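Oxidoreductase, short-chain dehydrogenase/reductase family (PDB 3L6E) probably acts as an NAD(P)-dependent oxidoreductase of the short-chain dehydrogenase/reductase family, possibly reducing 3-dehydrosphinganine in sphingolipid metabolism. Local coordinates at residues I6-A11 with L80-A85. Sequence-based numbering, arbitrary orientation.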
# COMPACT_ATOMS: atom_id res chain seq x y z
N ILE A 6 -11.72 13.66 11.53
CA ILE A 6 -11.05 13.56 10.24
C ILE A 6 -11.50 14.71 9.34
O ILE A 6 -12.66 15.10 9.33
CB ILE A 6 -11.39 12.23 9.50
CG1 ILE A 6 -11.29 11.04 10.45
CG2 ILE A 6 -10.51 12.06 8.20
CD1 ILE A 6 -9.87 10.67 10.84
N ILE A 7 -10.55 15.27 8.61
CA ILE A 7 -10.86 16.26 7.60
C ILE A 7 -10.69 15.59 6.25
O ILE A 7 -9.64 14.98 5.99
CB ILE A 7 -9.95 17.47 7.69
CG1 ILE A 7 -10.29 18.29 8.94
CG2 ILE A 7 -10.09 18.37 6.44
CD1 ILE A 7 -9.31 19.43 9.16
N VAL A 8 -11.67 15.73 5.38
CA VAL A 8 -11.58 15.21 4.04
C VAL A 8 -11.87 16.29 3.02
O VAL A 8 -12.93 16.86 3.01
CB VAL A 8 -12.55 14.05 3.82
CG1 VAL A 8 -12.47 13.57 2.41
CG2 VAL A 8 -12.28 12.94 4.77
N THR A 9 -10.91 16.56 2.15
CA THR A 9 -11.12 17.52 1.09
C THR A 9 -11.62 16.82 -0.15
O THR A 9 -11.54 15.61 -0.26
CB THR A 9 -9.86 18.28 0.74
OG1 THR A 9 -8.88 17.37 0.28
CG2 THR A 9 -9.33 19.00 1.92
N GLY A 10 -12.15 17.58 -1.09
CA GLY A 10 -12.73 17.02 -2.29
C GLY A 10 -13.77 16.02 -1.89
O GLY A 10 -13.86 14.94 -2.45
N ALA A 11 -14.57 16.39 -0.91
CA ALA A 11 -15.51 15.44 -0.29
C ALA A 11 -16.71 15.14 -1.18
O ALA A 11 -17.42 14.16 -0.98
CB ALA A 11 -15.98 15.97 1.05
N LEU A 80 -6.55 13.09 11.21
CA LEU A 80 -6.23 12.79 9.82
C LEU A 80 -6.76 13.85 8.89
O LEU A 80 -7.93 14.24 8.98
CB LEU A 80 -6.75 11.39 9.41
CG LEU A 80 -6.83 10.99 7.92
CD1 LEU A 80 -5.46 10.94 7.28
CD2 LEU A 80 -7.57 9.65 7.72
N VAL A 81 -5.87 14.36 8.04
CA VAL A 81 -6.26 15.22 6.94
C VAL A 81 -6.08 14.40 5.66
O VAL A 81 -4.98 13.98 5.30
CB VAL A 81 -5.49 16.56 6.90
CG1 VAL A 81 -5.94 17.40 5.69
CG2 VAL A 81 -5.79 17.36 8.16
N LEU A 82 -7.22 14.15 5.02
CA LEU A 82 -7.27 13.35 3.82
C LEU A 82 -7.48 14.30 2.68
O LEU A 82 -8.56 14.86 2.52
CB LEU A 82 -8.42 12.36 3.91
CG LEU A 82 -8.10 10.90 3.61
CD1 LEU A 82 -9.37 10.08 3.51
CD2 LEU A 82 -7.29 10.77 2.35
N HIS A 83 -6.43 14.54 1.92
CA HIS A 83 -6.53 15.47 0.82
C HIS A 83 -6.81 14.74 -0.49
O HIS A 83 -5.99 13.94 -0.95
CB HIS A 83 -5.30 16.37 0.70
CG HIS A 83 -5.45 17.44 -0.33
ND1 HIS A 83 -4.73 17.46 -1.50
CD2 HIS A 83 -6.29 18.50 -0.39
CE1 HIS A 83 -5.10 18.49 -2.23
NE2 HIS A 83 -6.04 19.14 -1.58
N CYS A 84 -7.98 15.01 -1.05
CA CYS A 84 -8.37 14.47 -2.34
C CYS A 84 -8.29 15.55 -3.39
O CYS A 84 -9.28 16.21 -3.66
CB CYS A 84 -9.78 13.91 -2.28
SG CYS A 84 -9.92 12.51 -1.22
N ALA A 85 -7.11 15.75 -3.97
CA ALA A 85 -6.94 16.77 -5.01
C ALA A 85 -7.85 16.49 -6.20
O ALA A 85 -8.21 17.42 -6.93
CB ALA A 85 -5.49 16.87 -5.45
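Thr-9 and Cys-84 meet beyond the last of three main-chain hydrogen bonds between parallel strands: the Cys-84 amide donates to Thr-9 OG1 (N to OG1 2.9 Å) with an N-H...O angle of 146°, the hydroxyl standing in for Thr-9 O, the acceptor expected from the register. The three backbone bonds are nearly straight: Ile-7 N donates to Leu-80 O, Leu-82 N to Ile-7 O at 2.7 Å, and Thr-9 N to Leu-82 O at 2.9 Å. With chi1 at 62°, Thr-9 OG1 sits between its own N and carbonyl carbon, donates weakly to Leu-82 O (3.4 Å), which thus takes two donors, and approaches His-83 CD2 obliquely. Both His-83 ring nitrogens have weak hydrogen bonds, ND1 with Asn-132 and NE2 with Ser-111. On the sheet face of Ile-6 and Val-8, Ile-6 CD1 packs against Leu-80 CB (3.5 Å) and Val-8 CG2 lies beside Leu-82 CB. Ile-6 and Val-8 turn their backbone bonds to strand 29-34 within the Rossmann sheet. Beyond Thr-9 the chain turns away at Gly-10, whose phi is positive, near a sulfate probably from the crystallisation medium; the position is consistent with the family's glycine-rich dinucleotide-binding loop. The Thr-9 hydroxyl thus extends the pairing, tying the start of that loop to strand 80-84.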